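PDB 1T3Q: quinoline 2-oxidoreductase medium subunit from Pseudomonas putida, which binds FAD and probably serves as the electron-transferring flavoprotein subunit of a molybdenum hydroxylase that oxidises quinoline. Local coordinates for residues A191-A195 with L267-T272; A129-M135 with V146-F151; A208-A212 with Q222-A226. All blocks are in the same frame, centred on the assembly; numbering follows the deposited sequence.

Contact 1: residues A191-A195 with L267-T272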
# COMPACT_ATOMS: atom_id res chain seq x y z
N ALA C 191 33.69 15.22 30.10
CA ALA C 191 33.98 15.75 31.42
C ALA C 191 34.07 17.26 31.50
O ALA C 191 34.56 17.92 30.58
CB ALA C 191 35.28 15.14 31.93
N LEU C 192 33.58 17.82 32.60
CA LEU C 192 33.66 19.25 32.81
C LEU C 192 35.09 19.49 33.27
O LEU C 192 35.70 20.51 32.96
CB LEU C 192 32.68 19.71 33.89
CG LEU C 192 31.19 19.69 33.53
CD1 LEU C 192 30.38 20.24 34.69
CD2 LEU C 192 30.95 20.52 32.28
N VAL C 193 35.63 18.52 34.01
CA VAL C 193 36.99 18.58 34.53
C VAL C 193 37.54 17.18 34.78
O VAL C 193 36.81 16.28 35.21
CB VAL C 193 37.07 19.36 35.87
CG1 VAL C 193 36.60 20.79 35.68
CG2 VAL C 193 36.23 18.66 36.94
N MET C 194 38.82 16.98 34.49
CA MET C 194 39.46 15.70 34.74
C MET C 194 40.79 15.97 35.42
O MET C 194 41.34 17.06 35.30
CB MET C 194 39.66 14.91 33.44
CG MET C 194 40.48 15.59 32.36
SD MET C 194 40.69 14.49 30.94
CE MET C 194 39.13 14.69 30.12
N ALA C 195 41.29 14.98 36.16
CA ALA C 195 42.55 15.14 36.86
C ALA C 195 43.27 13.81 37.01
O ALA C 195 42.64 12.75 37.09
CB ALA C 195 42.32 15.77 38.23
N LEU C 267 34.68 22.27 41.06
CA LEU C 267 34.72 20.86 40.69
C LEU C 267 36.15 20.39 40.46
O LEU C 267 36.52 19.28 40.87
CB LEU C 267 33.88 20.62 39.43
CG LEU C 267 32.37 20.86 39.53
CD1 LEU C 267 31.72 20.66 38.17
CD2 LEU C 267 31.75 19.91 40.55
N ALA C 268 36.96 21.22 39.82
CA ALA C 268 38.35 20.87 39.55
C ALA C 268 39.09 20.63 40.86
O ALA C 268 39.90 19.71 40.97
CB ALA C 268 39.03 21.98 38.75
N LYS C 269 38.79 21.45 41.85
CA LYS C 269 39.42 21.34 43.16
C LYS C 269 38.96 20.06 43.88
O LYS C 269 39.77 19.34 44.47
CB LYS C 269 39.09 22.58 43.99
CG LYS C 269 39.88 22.75 45.28
CD LYS C 269 39.28 21.97 46.42
CE LYS C 269 39.98 22.28 47.74
NZ LYS C 269 39.34 21.57 48.88
N ALA C 270 37.66 19.77 43.80
CA ALA C 270 37.10 18.59 44.44
C ALA C 270 37.63 17.30 43.82
O ALA C 270 37.97 16.36 44.52
CB ALA C 270 35.58 18.61 44.35
N ILE C 271 37.70 17.28 42.49
CA ILE C 271 38.19 16.11 41.78
C ILE C 271 39.69 15.88 42.00
O ILE C 271 40.14 14.75 42.17
CB ILE C 271 37.91 16.24 40.27
CG1 ILE C 271 36.40 16.39 40.04
CG2 ILE C 271 38.46 15.04 39.52
CD1 ILE C 271 35.58 15.23 40.58
N THR C 272 40.45 16.97 42.00
CA THR C 272 41.89 16.89 42.19
C THR C 272 42.22 16.33 43.57
O THR C 272 43.08 15.47 43.72
CB THR C 272 42.56 18.26 42.02
OG1 THR C 272 42.42 18.68 40.65
CG2 THR C 272 44.03 18.21 42.39

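Contact 2: residues A129-M135 with V146-F151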
# COMPACT_ATOMS: atom_id res chain seq x y z
N ALA C 129 49.94 13.68 27.20
CA ALA C 129 50.79 14.79 27.59
C ALA C 129 51.28 14.59 29.02
O ALA C 129 52.46 14.76 29.32
CB ALA C 129 50.02 16.11 27.49
N THR C 130 50.35 14.21 29.89
CA THR C 130 50.64 13.99 31.30
C THR C 130 51.63 12.84 31.52
O THR C 130 52.46 12.90 32.43
CB THR C 130 49.34 13.70 32.07
OG1 THR C 130 48.48 14.85 31.98
CG2 THR C 130 49.62 13.41 33.53
N LEU C 131 51.54 11.81 30.70
CA LEU C 131 52.43 10.66 30.82
C LEU C 131 53.75 10.89 30.09
O LEU C 131 54.60 10.00 30.04
CB LEU C 131 51.75 9.40 30.29
CG LEU C 131 50.55 8.95 31.12
CD1 LEU C 131 49.92 7.73 30.47
CD2 LEU C 131 50.99 8.64 32.54
N GLY C 132 53.91 12.08 29.52
CA GLY C 132 55.13 12.40 28.80
C GLY C 132 55.38 11.52 27.60
O GLY C 132 56.51 11.08 27.37
N ALA C 133 54.34 11.25 26.82
CA ALA C 133 54.50 10.41 25.65
C ALA C 133 55.10 11.19 24.48
O ALA C 133 55.18 12.42 24.51
CB ALA C 133 53.15 9.83 25.24
N THR C 134 55.55 10.46 23.47
CA THR C 134 56.13 11.06 22.28
C THR C 134 55.33 10.62 21.06
O THR C 134 55.00 9.45 20.92
CB THR C 134 57.59 10.61 22.08
OG1 THR C 134 58.38 11.02 23.21
CG2 THR C 134 58.17 11.23 20.81
N MET C 135 55.01 11.57 20.18
CA MET C 135 54.28 11.25 18.96
C MET C 135 55.25 11.16 17.80
O MET C 135 56.17 11.97 17.68
CB MET C 135 53.24 12.32 18.62
CG MET C 135 51.89 12.12 19.26
SD MET C 135 51.99 12.38 21.00
CE MET C 135 50.26 12.71 21.39
N VAL C 146 57.64 14.45 18.39
CA VAL C 146 57.29 15.64 19.15
C VAL C 146 56.65 15.15 20.44
O VAL C 146 55.99 14.11 20.44
CB VAL C 146 56.30 16.52 18.36
CG1 VAL C 146 55.04 15.75 18.06
CG2 VAL C 146 55.99 17.78 19.15
N SER C 147 56.87 15.86 21.53
CA SER C 147 56.29 15.44 22.80
C SER C 147 54.78 15.61 22.74
O SER C 147 54.27 16.43 21.96
CB SER C 147 56.84 16.28 23.96
OG SER C 147 56.27 17.57 23.97
N ALA C 148 54.07 14.83 23.55
CA ALA C 148 52.62 14.88 23.60
C ALA C 148 52.18 16.29 24.00
O ALA C 148 51.17 16.80 23.51
CB ALA C 148 52.09 13.86 24.60
N THR C 149 52.95 16.92 24.89
CA THR C 149 52.63 18.27 25.34
C THR C 149 52.69 19.27 24.18
O THR C 149 51.82 20.13 24.06
CB THR C 149 53.58 18.73 26.47
OG1 THR C 149 53.42 17.87 27.60
CG2 THR C 149 53.27 20.16 26.88
N ASP C 150 53.72 19.17 23.34
CA ASP C 150 53.85 20.08 22.21
C ASP C 150 52.85 19.75 21.11
O ASP C 150 52.42 20.63 20.36
CB ASP C 150 55.26 20.04 21.60
CG ASP C 150 56.27 20.84 22.40
OD1 ASP C 150 55.86 21.81 23.08
OD2 ASP C 150 57.47 20.51 22.34
N PHE C 151 52.49 18.47 21.01
CA PHE C 151 51.55 18.02 20.00
C PHE C 151 50.18 18.68 20.17
O PHE C 151 49.60 19.16 19.20
CB PHE C 151 51.38 16.50 20.07
CG PHE C 151 50.53 15.94 18.97
CD1 PHE C 151 51.05 15.74 17.69
CD2 PHE C 151 49.19 15.64 19.20
CE1 PHE C 151 50.25 15.25 16.66
CE2 PHE C 151 48.38 15.16 18.17
CZ PHE C 151 48.91 14.96 16.90
O HOH W 1 54.24 15.47 27.17

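Contact 3: residues A208-A212 with Q222-A226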
# COMPACT_ATOMS: atom_id res chain seq x y z
N ALA C 208 57.78 12.12 45.22
CA ALA C 208 57.63 12.69 43.89
C ALA C 208 56.15 12.74 43.53
O ALA C 208 55.40 11.81 43.84
CB ALA C 208 58.38 11.84 42.87
N ALA C 209 55.74 13.83 42.89
CA ALA C 209 54.34 13.97 42.51
C ALA C 209 54.17 14.71 41.19
O ALA C 209 54.92 15.64 40.89
CB ALA C 209 53.57 14.71 43.62
N ARG C 210 53.19 14.28 40.41
CA ARG C 210 52.85 14.90 39.14
C ARG C 210 51.33 14.99 39.13
O ARG C 210 50.63 13.98 39.00
CB ARG C 210 53.33 14.07 37.95
CG ARG C 210 54.85 14.09 37.74
CD ARG C 210 55.36 15.45 37.28
NE ARG C 210 54.94 15.79 35.92
CZ ARG C 210 55.36 16.85 35.24
NH1 ARG C 210 56.22 17.70 35.79
NH2 ARG C 210 54.92 17.07 34.01
N ILE C 211 50.82 16.21 39.32
CA ILE C 211 49.38 16.46 39.34
C ILE C 211 49.03 17.21 38.06
O ILE C 211 49.67 18.20 37.72
CB ILE C 211 49.00 17.35 40.55
CG1 ILE C 211 49.59 16.76 41.84
CG2 ILE C 211 47.48 17.47 40.65
CD1 ILE C 211 49.21 15.31 42.09
N ALA C 212 48.00 16.73 37.36
CA ALA C 212 47.58 17.35 36.11
C ALA C 212 46.07 17.47 36.00
O ALA C 212 45.33 16.57 36.41
CB ALA C 212 48.13 16.56 34.93
N GLN C 222 49.78 21.11 33.98
CA GLN C 222 50.67 20.41 34.89
C GLN C 222 50.81 21.36 36.08
O GLN C 222 51.44 22.42 35.98
CB GLN C 222 52.02 20.16 34.22
CG GLN C 222 51.90 19.41 32.89
CD GLN C 222 51.27 18.02 33.03
OE1 GLN C 222 50.63 17.53 32.10
NE2 GLN C 222 51.45 17.40 34.19
N ALA C 223 50.17 20.98 37.19
CA ALA C 223 50.16 21.79 38.40
C ALA C 223 51.47 21.73 39.18
O ALA C 223 51.55 21.08 40.22
CB ALA C 223 49.00 21.36 39.30
N ILE C 224 52.48 22.43 38.67
CA ILE C 224 53.79 22.46 39.30
C ILE C 224 53.73 22.89 40.77
O ILE C 224 54.41 22.32 41.61
CB ILE C 224 54.75 23.38 38.53
CG1 ILE C 224 54.86 22.90 37.08
CG2 ILE C 224 56.12 23.39 39.19
CD1 ILE C 224 55.25 21.44 36.95
N ARG C 225 52.91 23.90 41.06
CA ARG C 225 52.77 24.38 42.44
C ARG C 225 52.35 23.26 43.38
O ARG C 225 52.83 23.16 44.50
CB ARG C 225 51.73 25.50 42.52
CG ARG C 225 52.21 26.86 42.07
N ALA C 226 51.43 22.42 42.91
CA ALA C 226 50.95 21.30 43.72
C ALA C 226 52.02 20.22 43.82
O ALA C 226 52.21 19.64 44.89
CB ALA C 226 49.68 20.72 43.10
O HOH W 2 52.31 17.77 36.75

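Contact 1: residues A191-A195 with L267-T272
This is an apolar helix-on-sheet contact in the C-terminal domain, an alpha/beta layer of the CO dehydrogenase flavoprotein type in which helix 261-284 packs on one face of the antiparallel sheet. Segment 267-272 runs nearly along strand 193-195: their axes approach to 7.9 Å at an angle of 28°. The strand alternates its side chains. Val193 and Ala195 face the helix, whereas the CA-to-CB bond of Met194 points away, and its side chain touches the FAD-binding residue Glu123 and Phe126 of helix 123-130. The helix answers with Leu267 and Ile271, one turn apart. Beta-branched Val193 suits both the extended backbone and the gap between turns: its CG2 lies 3.9 Å from Leu267 CB and 3.8 Å from Ile271 CG1, and its CG1 is 4.1 Å from Ala268 CB. Small alanines at 195 and 268 let the layers come close, and Leu192 CD1 extends the seam to Leu267 CD1 at 3.8 Å. Leu267 also packs on Thr652 of the large subunit, at the subunit interface. Thr272 is tolerated in this buried setting because its hydroxyl is satisfied inside the helix: OG1 donates to Ala268 O at 2.7 Å while lying 3.8 Å from Ala195 CB.

Contact 2: residues A129-M135 with V146-F151
Strands 134-139 and 142-147 form an antiparallel hairpin; at its open end helix 123-130 leads in through a short loop and helix 148-151 follows directly. Met135 and Val146 are a hydrogen-bonded pair, with Met135 N to Val146 O at 2.7 Å and Val146 N to Met135 O at 3.0 Å. Thr134 and Ser147 form the next, non-hydrogen-bonded pair, their CA atoms 4.4 Å apart. One more backbone bond follows at the helix start, Ala148 N to Ala133 O at 2.8 Å. Ser147 is the N-cap of helix 148-151: its short side chain brings OG within 3.1 Å of Asp150 N, which donates to it. On the other segment, helix 123-130 ends in a Schellman motif at Gly132, whose positive phi of 62° is easily adopted without a side chain.

Small Ala148 packs closely, its CB 3.4 Å from Ala129 N and 4.2 Å from both Ala129 CB and Ala133 CB. Flexible Met135 reaches along Ala148 to Phe151, its CE 3.9 Å from Ala148 CB and 3.8 Å from Phe151 CD2. Its CG makes a CH-pi contact over the Phe151 ring, 4.2 Å from the centroid, and SD adds an oblique Met-aromatic contact at 4.9 Å from that centroid. A water bridges Ala129 O (2.9 Å) and Thr149 OG1 (2.6 Å). Backbone bonds thus fix the hairpin end, while Met135, Ala148 and Phe151 form an apolar cluster with Leu115 and FAD-binding Leu166; the Phe151 side chain is about 7 Å from the bound FAD, so the cluster adjoins the cofactor pocket through Leu166 without Phe151 touching the FAD.

Contact 3: residues A208-A212 with Q222-A226
A strand-to-helix junction at the edge of the C-terminal domain's antiparallel sheet brings these segments together: the short strand 221-222 pairs with strand 205-214, and the chain then turns into helix 224-230. Ala212 and Gln222 are an antiparallel non-hydrogen-bonded pair, CA atoms 4.5 Å apart, with both side chains on the same face. One residue on, Ala223 N donates to Ile211 O at 2.9 Å. Ala223 is also the centre of an inverse gamma turn, in which Ile224 N bonds to Gln222 O at 2.9 Å. The turn takes the chain out of the strand, and Ala223, at the N-cap position, starts the helix that packs back on Ile211.

Ile211 fits the buried face that the helix packs on: its CB lies 4.2 Å from Ala223 CB and its CG1 4.2 Å from Ala226 CB, small methyls that leave room for the branched side chain. Gln222, partly exposed, folds back so that NE2 comes 3.5 Å from Ala212 CB and donates to a water at 2.7 Å; that water in turn donates to Ile211 O at 2.8 Å, giving this carbonyl a second donor. Arg210, partly exposed, lies at the border of the contact, its long side chain bringing NH1 to 4.0 Å from Ile224 CD1. Such an edge strand leading through a tight turn into a helix packed on its own sheet belongs to the alpha/beta architecture of the CO dehydrogenase flavoprotein C-terminal domain.

Contact 2 comes first along the chain, in the FAD-binding domain; contacts 1 and 3 follow in the C-terminal domain, with 208-212 and 222-226 both falling between the two segments of contact 1. These last two share one antiparallel sheet through neighbouring strands 193-202 and 205-214. Their centres are 14 Å apart, and they touch where Thr272 CG2 lies 3.9 Å from Ile211 CG2. Contact 2 is centred 16 Å from contact 3 and 21 Å from contact 1. It meets contact 3 through Thr130, whose OG1 is 3.4 Å from Ala212 CB, and so packs the end of helix 123-130 against the C-terminal sheet, joining the two domains.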